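Local coordinates for aminopeptidase N family protein (Idiomarina loihiensis L2TR, PDB 4FGM) that binds zinc and is probably an aminopeptidase of the M61 family, removing residues from the N-terminal ends of peptides, at residues 1-9 with 16-24; 49-58 with 77-88. All coordinates share one frame; numbering follows the deposited sequence.

Interaction 1: residues 1-9 with 16-24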
loop_
_atom_site.group_PDB
_atom_site.type_symbol
_atom_site.label_atom_id
_atom_site.label_comp_id
_atom_site.label_asym_id
_atom_site.label_seq_id
_atom_site.Cartn_x
_atom_site.Cartn_y
_atom_site.Cartn_z
HETATM N N MSE A 1 -0.426 30.044 -16.441
HETATM C CA MSE A 1 0.304 28.745 -16.442
HETATM C C MSE A 1 1.553 28.882 -15.585
HETATM O O MSE A 1 2.236 29.901 -15.628
HETATM C CB MSE A 1 0.674 28.353 -17.877
HETATM C CG MSE A 1 2.096 28.711 -18.321
HETATM SE SE MSE A 1 3.387 27.331 -17.862
HETATM C CE MSE A 1 2.172 25.833 -17.999
ATOM N N ILE A 2 1.838 27.854 -14.798
ATOM C CA ILE A 2 3.005 27.847 -13.916
ATOM C C ILE A 2 4.063 26.931 -14.517
ATOM O O ILE A 2 3.743 25.832 -14.991
ATOM C CB ILE A 2 2.624 27.338 -12.504
ATOM C CG1 ILE A 2 1.483 28.187 -11.938
ATOM C CG2 ILE A 2 3.838 27.371 -11.591
ATOM C CD1 ILE A 2 1.771 29.672 -11.933
ATOM N N ALA A 3 5.318 27.371 -14.498
ATOM C CA ALA A 3 6.396 26.574 -15.086
ATOM C C ALA A 3 7.399 26.055 -14.063
ATOM O O ALA A 3 7.881 26.798 -13.204
ATOM C CB ALA A 3 7.116 27.391 -16.156
ATOM N N TYR A 4 7.714 24.769 -14.168
ATOM C CA TYR A 4 8.657 24.132 -13.259
ATOM C C TYR A 4 9.840 23.552 -14.023
ATOM O O TYR A 4 9.657 22.818 -14.986
ATOM C CB TYR A 4 7.964 22.997 -12.494
ATOM C CG TYR A 4 6.870 23.442 -11.552
ATOM C CD1 TYR A 4 7.159 23.815 -10.245
ATOM C CD2 TYR A 4 5.543 23.476 -11.964
ATOM C CE1 TYR A 4 6.152 24.209 -9.369
ATOM C CE2 TYR A 4 4.530 23.871 -11.096
ATOM C CZ TYR A 4 4.841 24.236 -9.801
ATOM O OH TYR A 4 3.844 24.639 -8.942
ATOM N N ASP A 5 11.051 23.891 -13.600
ATOM C CA ASP A 5 12.251 23.345 -14.226
ATOM C C ASP A 5 12.967 22.483 -13.205
ATOM O O ASP A 5 13.326 22.962 -12.126
ATOM C CB ASP A 5 13.196 24.448 -14.701
ATOM C CG ASP A 5 12.818 24.978 -16.054
ATOM O OD1 ASP A 5 12.037 25.953 -16.112
ATOM O OD2 ASP A 5 13.289 24.403 -17.062
ATOM N N ILE A 6 13.161 21.210 -13.536
ATOM C CA ILE A 6 13.838 20.295 -12.625
ATOM C C ILE A 6 15.074 19.667 -13.241
ATOM O O ILE A 6 15.062 19.211 -14.396
ATOM C CB ILE A 6 12.905 19.151 -12.164
ATOM C CG1 ILE A 6 11.703 19.719 -11.407
ATOM C CG2 ILE A 6 13.665 18.200 -11.266
ATOM C CD1 ILE A 6 10.640 18.679 -11.089
ATOM N N THR A 7 16.144 19.641 -12.458
ATOM C CA THR A 7 17.385 19.046 -12.916
ATOM C C THR A 7 18.016 18.232 -11.796
ATOM O O THR A 7 18.154 18.718 -10.675
ATOM C CB THR A 7 18.402 20.138 -13.371
ATOM O OG1 THR A 7 17.815 20.946 -14.399
ATOM C CG2 THR A 7 19.676 19.502 -13.903
ATOM N N PRO A 8 18.364 16.967 -12.071
ATOM C CA PRO A 8 18.997 16.126 -11.047
ATOM C C PRO A 8 20.442 16.621 -11.094
ATOM O O PRO A 8 21.306 15.976 -11.683
ATOM C CB PRO A 8 18.866 14.715 -11.622
ATOM C CG PRO A 8 17.715 14.817 -12.574
ATOM C CD PRO A 8 17.942 16.154 -13.222
ATOM N N ILE A 9 20.691 17.770 -10.478
ATOM C CA ILE A 9 22.000 18.407 -10.524
ATOM C C ILE A 9 23.172 17.786 -9.776
ATOM O O ILE A 9 24.311 17.874 -10.233
ATOM C CB ILE A 9 21.883 19.904 -10.091
ATOM C CG1 ILE A 9 23.077 20.696 -10.619
ATOM C CG2 ILE A 9 21.799 20.016 -8.570
ATOM C CD1 ILE A 9 23.059 20.880 -12.128
ATOM N N PHE A 16 18.254 17.779 -6.170
ATOM C CA PHE A 16 17.625 18.177 -7.418
ATOM C C PHE A 16 17.623 19.707 -7.375
ATOM O O PHE A 16 17.469 20.292 -6.298
ATOM C CB PHE A 16 16.159 17.729 -7.490
ATOM C CG PHE A 16 15.950 16.268 -7.774
ATOM C CD1 PHE A 16 15.803 15.353 -6.736
ATOM C CD2 PHE A 16 15.822 15.817 -9.088
ATOM C CE1 PHE A 16 15.514 13.999 -7.002
ATOM C CE2 PHE A 16 15.536 14.480 -9.365
ATOM C CZ PHE A 16 15.382 13.564 -8.312
ATOM N N ASN A 17 17.821 20.358 -8.518
ATOM C CA ASN A 17 17.734 21.815 -8.560
ATOM C C ASN A 17 16.340 22.046 -9.094
ATOM O O ASN A 17 15.915 21.369 -10.032
ATOM C CB ASN A 17 18.733 22.440 -9.535
ATOM C CG ASN A 17 20.010 22.882 -8.855
ATOM O OD1 ASN A 17 20.185 22.700 -7.644
ATOM N ND2 ASN A 17 20.914 23.470 -9.633
ATOM N N VAL A 18 15.619 22.984 -8.498
ATOM C CA VAL A 18 14.267 23.271 -8.949
ATOM C C VAL A 18 14.044 24.765 -9.130
ATOM O O VAL A 18 14.470 25.580 -8.303
ATOM C CB VAL A 18 13.212 22.733 -7.954
ATOM C CG1 VAL A 18 11.819 22.973 -8.502
ATOM C CG2 VAL A 18 13.431 21.245 -7.707
ATOM N N SER A 19 13.389 25.107 -10.235
ATOM C CA SER A 19 13.052 26.483 -10.559
ATOM C C SER A 19 11.561 26.538 -10.813
ATOM O O SER A 19 10.965 25.618 -11.385
ATOM C CB SER A 19 13.794 26.970 -11.807
ATOM O OG SER A 19 15.128 27.325 -11.501
ATOM N N LEU A 20 10.965 27.634 -10.386
ATOM C CA LEU A 20 9.542 27.842 -10.527
ATOM C C LEU A 20 9.363 29.245 -11.095
ATOM O O LEU A 20 9.872 30.218 -10.532
ATOM C CB LEU A 20 8.899 27.712 -9.144
ATOM C CG LEU A 20 7.480 28.200 -8.925
ATOM C CD1 LEU A 20 6.519 27.393 -9.754
ATOM C CD2 LEU A 20 7.151 28.071 -7.460
ATOM N N THR A 21 8.661 29.349 -12.217
ATOM C CA THR A 21 8.449 30.647 -12.833
ATOM C C THR A 21 6.981 31.067 -12.864
ATOM O O THR A 21 6.143 30.444 -13.522
ATOM C CB THR A 21 9.032 30.663 -14.252
ATOM O OG1 THR A 21 10.400 30.242 -14.194
ATOM C CG2 THR A 21 8.974 32.068 -14.843
ATOM N N ILE A 22 6.684 32.137 -12.138
ATOM C CA ILE A 22 5.328 32.656 -12.057
ATOM C C ILE A 22 5.240 33.924 -12.889
ATOM O O ILE A 22 5.862 34.932 -12.548
ATOM C CB ILE A 22 4.960 32.979 -10.600
ATOM C CG1 ILE A 22 5.307 31.783 -9.707
ATOM C CG2 ILE A 22 3.481 33.303 -10.507
ATOM C CD1 ILE A 22 5.470 32.133 -8.245
ATOM N N GLU A 23 4.476 33.860 -13.980
ATOM C CA GLU A 23 4.306 34.988 -14.898
ATOM C C GLU A 23 3.771 36.218 -14.176
ATOM O O GLU A 23 4.271 37.328 -14.364
ATOM C CB GLU A 23 3.355 34.593 -16.036
ATOM C CG GLU A 23 3.089 35.675 -17.084
ATOM C CD GLU A 23 4.325 36.043 -17.889
ATOM O OE1 GLU A 23 5.325 35.294 -17.824
ATOM O OE2 GLU A 23 4.290 37.076 -18.597
ATOM N N GLN A 24 2.753 36.009 -13.350
ATOM C CA GLN A 24 2.159 37.091 -12.581
ATOM C C GLN A 24 1.837 36.650 -11.154
ATOM O O GLN A 24 1.015 35.755 -10.934
ATOM C CB GLN A 24 0.883 37.595 -13.253
ATOM C CG GLN A 24 0.300 38.818 -12.576
ATOM C CD GLN A 24 -0.816 39.450 -13.371
ATOM O OE1 GLN A 24 -1.922 38.913 -13.450
ATOM N NE2 GLN A 24 -0.531 40.597 -13.978
HETATM O O HOH W 1 11.073 27.537 -14.114
#

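Interaction 2: residues 49-58 with 77-88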
loop_
_atom_site.group_PDB
_atom_site.type_symbol
_atom_site.label_atom_id
_atom_site.label_comp_id
_atom_site.label_asym_id
_atom_site.label_seq_id
_atom_site.Cartn_x
_atom_site.Cartn_y
_atom_site.Cartn_z
ATOM N N HIS A 49 13.020 19.100 3.193
ATOM C CA HIS A 49 14.081 18.773 2.238
ATOM C C HIS A 49 14.401 19.918 1.269
ATOM O O HIS A 49 15.341 19.830 0.475
ATOM C CB HIS A 49 13.709 17.517 1.444
ATOM C CG HIS A 49 13.417 16.328 2.302
ATOM N ND1 HIS A 49 14.291 15.876 3.272
ATOM C CD2 HIS A 49 12.345 15.499 2.347
ATOM C CE1 HIS A 49 13.768 14.823 3.875
ATOM N NE2 HIS A 49 12.587 14.572 3.333
ATOM N N ILE A 50 13.605 20.982 1.328
ATOM C CA ILE A 50 13.808 22.148 0.483
ATOM C C ILE A 50 14.981 22.923 1.057
ATOM O O ILE A 50 15.011 23.228 2.248
ATOM C CB ILE A 50 12.541 22.996 0.447
ATOM C CG1 ILE A 50 11.519 22.295 -0.453
ATOM C CG2 ILE A 50 12.847 24.403 -0.051
ATOM C CD1 ILE A 50 10.227 23.052 -0.629
ATOM N N ILE A 51 15.945 23.243 0.204
ATOM C CA ILE A 51 17.163 23.913 0.647
ATOM C C ILE A 51 17.578 25.117 -0.200
ATOM O O ILE A 51 17.462 25.102 -1.433
ATOM C CB ILE A 51 18.338 22.902 0.647
ATOM C CG1 ILE A 51 18.031 21.755 1.604
ATOM C CG2 ILE A 51 19.637 23.582 1.040
ATOM C CD1 ILE A 51 18.995 20.583 1.477
ATOM N N GLY A 52 18.082 26.142 0.487
ATOM C CA GLY A 52 18.559 27.356 -0.153
ATOM C C GLY A 52 17.605 28.018 -1.124
ATOM O O GLY A 52 17.989 28.350 -2.245
ATOM N N LEU A 53 16.365 28.221 -0.705
ATOM C CA LEU A 53 15.386 28.852 -1.582
ATOM C C LEU A 53 15.604 30.363 -1.645
ATOM O O LEU A 53 15.867 31.002 -0.629
ATOM C CB LEU A 53 13.961 28.547 -1.090
ATOM C CG LEU A 53 12.773 29.075 -1.909
ATOM C CD1 LEU A 53 11.609 28.108 -1.817
ATOM C CD2 LEU A 53 12.361 30.450 -1.409
ATOM N N HIS A 54 15.541 30.920 -2.849
ATOM C CA HIS A 54 15.669 32.360 -3.034
ATOM C C HIS A 54 14.848 32.749 -4.260
ATOM O O HIS A 54 14.409 31.883 -5.019
ATOM C CB HIS A 54 17.135 32.794 -3.172
ATOM C CG HIS A 54 17.871 32.133 -4.289
ATOM N ND1 HIS A 54 18.301 30.823 -4.228
ATOM C CD2 HIS A 54 18.284 32.605 -5.488
ATOM C CE1 HIS A 54 18.949 30.522 -5.337
ATOM N NE2 HIS A 54 18.954 31.587 -6.120
ATOM N N ALA A 55 14.612 34.040 -4.451
ATOM C CA ALA A 55 13.792 34.471 -5.577
ATOM C C ALA A 55 14.416 35.611 -6.343
ATOM O O ALA A 55 15.304 36.299 -5.842
ATOM C CB ALA A 55 12.426 34.883 -5.085
ATOM N N GLU A 56 13.938 35.815 -7.563
ATOM C CA GLU A 56 14.462 36.888 -8.392
ATOM C C GLU A 56 13.392 37.382 -9.345
ATOM O O GLU A 56 12.515 36.622 -9.763
ATOM C CB GLU A 56 15.675 36.407 -9.191
ATOM C CG GLU A 56 15.321 35.464 -10.324
ATOM C CD GLU A 56 16.477 35.226 -11.271
ATOM O OE1 GLU A 56 17.087 36.217 -11.724
ATOM O OE2 GLU A 56 16.765 34.050 -11.574
ATOM N N SER A 57 13.463 38.664 -9.675
ATOM C CA SER A 57 12.508 39.258 -10.590
ATOM C C SER A 57 13.144 40.450 -11.274
ATOM O O SER A 57 13.804 41.269 -10.637
ATOM C CB SER A 57 11.248 39.698 -9.845
ATOM O OG SER A 57 10.223 40.035 -10.765
ATOM N N ASN A 58 12.954 40.521 -12.586
ATOM C CA ASN A 58 13.486 41.610 -13.385
ATOM C C ASN A 58 14.977 41.816 -13.147
ATOM O O ASN A 58 15.435 42.944 -12.974
ATOM C CB ASN A 58 12.714 42.894 -13.076
ATOM C CG ASN A 58 12.819 43.921 -14.187
ATOM O OD1 ASN A 58 12.789 43.580 -15.375
ATOM N ND2 ASN A 58 12.919 45.193 -13.807
ATOM N N SER A 77 5.939 42.301 -6.762
ATOM C CA SER A 77 6.670 42.519 -7.998
ATOM C C SER A 77 5.718 42.735 -9.160
ATOM O O SER A 77 4.689 42.074 -9.252
ATOM C CB SER A 77 7.589 41.338 -8.296
ATOM O OG SER A 77 8.251 41.528 -9.539
ATOM N N LYS A 78 6.065 43.673 -10.037
ATOM C CA LYS A 78 5.252 43.983 -11.211
ATOM C C LYS A 78 5.620 43.046 -12.349
ATOM O O LYS A 78 4.903 42.946 -13.341
ATOM C CB LYS A 78 5.503 45.422 -11.668
ATOM C CG LYS A 78 4.973 46.499 -10.739
ATOM C CD LYS A 78 5.584 47.851 -11.094
ATOM C CE LYS A 78 4.800 49.004 -10.478
ATOM N NZ LYS A 78 4.590 48.846 -9.011
ATOM N N HIS A 79 6.746 42.360 -12.192
ATOM C CA HIS A 79 7.237 41.445 -13.214
ATOM C C HIS A 79 7.149 39.974 -12.829
ATOM O O HIS A 79 6.901 39.628 -11.667
ATOM C CB HIS A 79 8.698 41.756 -13.529
ATOM C CG HIS A 79 8.967 43.205 -13.781
ATOM N ND1 HIS A 79 9.596 44.012 -12.861
ATOM C CD2 HIS A 79 8.686 43.989 -14.849
ATOM C CE1 HIS A 79 9.694 45.238 -13.352
ATOM N NE2 HIS A 79 9.151 45.248 -14.554
ATOM N N PRO A 80 7.351 39.085 -13.816
ATOM C CA PRO A 80 7.308 37.642 -13.574
ATOM C C PRO A 80 8.363 37.338 -12.508
ATOM O O PRO A 80 9.378 38.031 -12.422
ATOM C CB PRO A 80 7.696 37.057 -14.932
ATOM C CG PRO A 80 7.175 38.063 -15.903
ATOM C CD PRO A 80 7.536 39.378 -15.251
ATOM N N VAL A 81 8.128 36.317 -11.693
ATOM C CA VAL A 81 9.089 35.956 -10.659
ATOM C C VAL A 81 9.552 34.514 -10.829
ATOM O O VAL A 81 8.775 33.630 -11.217
ATOM C CB VAL A 81 8.486 36.131 -9.241
ATOM C CG1 VAL A 81 9.445 35.587 -8.191
ATOM C CG2 VAL A 81 8.208 37.606 -8.967
ATOM N N THR A 82 10.833 34.294 -10.558
ATOM C CA THR A 82 11.436 32.973 -10.650
ATOM C C THR A 82 11.956 32.600 -9.263
ATOM O O THR A 82 12.719 33.345 -8.653
ATOM C CB THR A 82 12.609 32.954 -11.657
ATOM O OG1 THR A 82 12.134 33.348 -12.948
ATOM C CG2 THR A 82 13.200 31.550 -11.763
ATOM N N VAL A 83 11.521 31.448 -8.765
ATOM C CA VAL A 83 11.934 30.970 -7.451
ATOM C C VAL A 83 12.876 29.790 -7.651
ATOM O O VAL A 83 12.566 28.869 -8.397
ATOM C CB VAL A 83 10.703 30.525 -6.631
ATOM C CG1 VAL A 83 11.112 30.146 -5.215
ATOM C CG2 VAL A 83 9.668 31.646 -6.619
ATOM N N HIS A 84 14.029 29.829 -6.994
ATOM C CA HIS A 84 15.019 28.764 -7.116
ATOM C C HIS A 84 15.242 28.067 -5.781
ATOM O O HIS A 84 15.277 28.711 -4.738
ATOM C CB HIS A 84 16.373 29.328 -7.556
ATOM C CG HIS A 84 16.345 30.083 -8.846
ATOM N ND1 HIS A 84 16.384 29.464 -10.078
ATOM C CD2 HIS A 84 16.333 31.414 -9.095
ATOM C CE1 HIS A 84 16.402 30.380 -11.028
ATOM N NE2 HIS A 84 16.372 31.573 -10.459
ATOM N N TYR A 85 15.395 26.748 -5.818
ATOM C CA TYR A 85 15.699 25.982 -4.614
ATOM C C TYR A 85 16.205 24.603 -4.983
ATOM O O TYR A 85 16.104 24.177 -6.136
ATOM C CB TYR A 85 14.488 25.860 -3.664
ATOM C CG TYR A 85 13.221 25.312 -4.277
ATOM C CD1 TYR A 85 12.301 26.159 -4.894
ATOM C CD2 TYR A 85 12.932 23.944 -4.236
ATOM C CE1 TYR A 85 11.122 25.663 -5.455
ATOM C CE2 TYR A 85 11.749 23.431 -4.802
ATOM C CZ TYR A 85 10.855 24.302 -5.407
ATOM O OH TYR A 85 9.694 23.829 -5.978
ATOM N N GLN A 86 16.788 23.926 -3.998
ATOM C CA GLN A 86 17.290 22.573 -4.180
ATOM C C GLN A 86 16.431 21.667 -3.318
ATOM O O GLN A 86 15.796 22.121 -2.359
ATOM C CB GLN A 86 18.734 22.453 -3.710
ATOM C CG GLN A 86 19.724 23.257 -4.503
ATOM C CD GLN A 86 21.138 22.818 -4.224
ATOM O OE1 GLN A 86 21.600 22.872 -3.090
ATOM N NE2 GLN A 86 21.833 22.368 -5.260
ATOM N N VAL A 87 16.411 20.386 -3.655
ATOM C CA VAL A 87 15.642 19.432 -2.882
ATOM C C VAL A 87 16.515 18.221 -2.554
ATOM O O VAL A 87 17.135 17.634 -3.453
ATOM C CB VAL A 87 14.395 18.979 -3.660
ATOM C CG1 VAL A 87 13.590 18.006 -2.824
ATOM C CG2 VAL A 87 13.552 20.185 -4.024
ATOM N N TYR A 88 16.572 17.866 -1.268
ATOM C CA TYR A 88 17.361 16.717 -0.819
ATOM C C TYR A 88 16.512 15.466 -1.005
ATOM O O TYR A 88 15.443 15.351 -0.415
ATOM C CB TYR A 88 17.741 16.860 0.654
ATOM C CG TYR A 88 18.594 15.721 1.162
ATOM C CD1 TYR A 88 19.911 15.560 0.728
ATOM C CD2 TYR A 88 18.087 14.803 2.085
ATOM C CE1 TYR A 88 20.704 14.515 1.203
ATOM C CE2 TYR A 88 18.873 13.757 2.567
ATOM C CZ TYR A 88 20.182 13.620 2.124
ATOM O OH TYR A 88 20.972 12.614 2.628
#

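Interaction 1: residues 1-9 with 16-24
Y4 carries CG opposite its carbonyl carbon (chi1 -66°), while L20 sends CG the other way, opposite the backbone N (chi1 166°), and these two torsions lay the leucine alongside the tyrosine. CD1 of L20 then sits over one face of the phenol ring, 3.2 Å from Y4 CE1, and the same methyl reaches CG2 of I2 at 3.3 Å. Both contacts are shorter than usual for carbon, so the methyl is packed tightly between ring and isoleucine, a place that suits an aliphatic branch. Y4, though buried, spends its hydroxyl on the carbonyl of L113.

The two strands form an antiparallel beta hairpin within the M61 N-terminal domain. A3 with T21, D5 with S19 and T7 with N17 are its hydrogen-bonded pairs; the shortest of their bonds runs from N17 N to T7 O at 2.7 Å, whereas A3 N to T21 O is weak at 3.3 Å. I2, Y4, I6, V18, L20 and I22 share the buried face. Near the turn, F16 lays its CE2 side 3.9 Å from CG of P8, while its CD2 meets CG2 of I6; F106 meets the same ring from outside the hairpin.

The other face, apart from A3, is polar and partly exposed. I9 brings CG2 to 3.3 Å from N17 OD1 and covers the amide with its aliphatic branches, while that oxygen accepts a bond from Q86. D5 OD2 is hydrogen-bonded to NE2 of H128, and OD1 takes a proton from a water at 2.7 Å that also hydrogen-bonds T21 OG1. Small or polar residues fit here, where water can reach. The chemistry therefore divides by face: aliphatic groups and the rings of Y4 and F16 are packed inward, and the outward carboxylate and amide find partners in neighbouring strands, loops and solvent.

Interaction 2: residues 49-58 with 77-88
The imidazole of H79 has the side-chain amide of N58 stacked over one face, N58 CG lying 3.4 Å above the ring plane toward its rim and the two planes 26° apart. H54 similarly receives CB of H84 over one face, a CH-pi contact with that carbon 3.9 Å from the ring centroid; at its edge, in plane, ND1 donates to G52 O. The H84 ring, slid aside from that of H54, meets E56 at its own edge.

These groups decorate an antiparallel strand pair of the M61 N-terminal domain, interrupted by a beta bulge. I51 pairs with Q86 and H54 with H84, so the register slips by one where the chain turns a corner at G52, whose positive phi suits glycine. H54 puts CG between its backbone N and carbonyl carbon (chi1 57°), which carries the ring back to G52 O and across H84.

Apolar residues fill the buried side: L53 rests CD1 3.7 Å from CD1 of Y85 and CG near V83, with W72 and V64 packing against the same leucine. A55, whose lone methyl meets the side chains of L62 and L74, faces V83 in a non-hydrogen-bonded pair. At the far end, S57 OG donates to P80 O over 2.7 Å, approaching from above the carbonyl plane. An alanine in place of H79 would remove the imidazole and is likely to leave the N58 amide without its flat partner, able to turn more freely.

On the H54 side, E56 runs alongside T82 and accepts from H84, whose ND1 is already bonded to S19. The bond from H84 NE2 to E56 OE2 measures 2.7 Å, lies near the imidazole plane and uses the oxygen's anti lone pair.

In the fold
From the N terminus the chain makes its first strand, turns, and returns along it, so interaction 1 closes a short hairpin before interaction 2 begins. The second contact closes a longer loop: after 49-58 the chain runs through strands 60-68 and 71-74 before 77-88 comes back. The two are in series, neither nested nor crossed, yet they meet side by side, because strands 15-22 and 81-91 are neighbours, probably hydrogen-bonded from V18 N to Y85 O and from V83 N to L20 O. The order 2-10, 15-22, 81-91, 53-57 thus joins the N-terminal hairpin to the later strands, away from the zinc site.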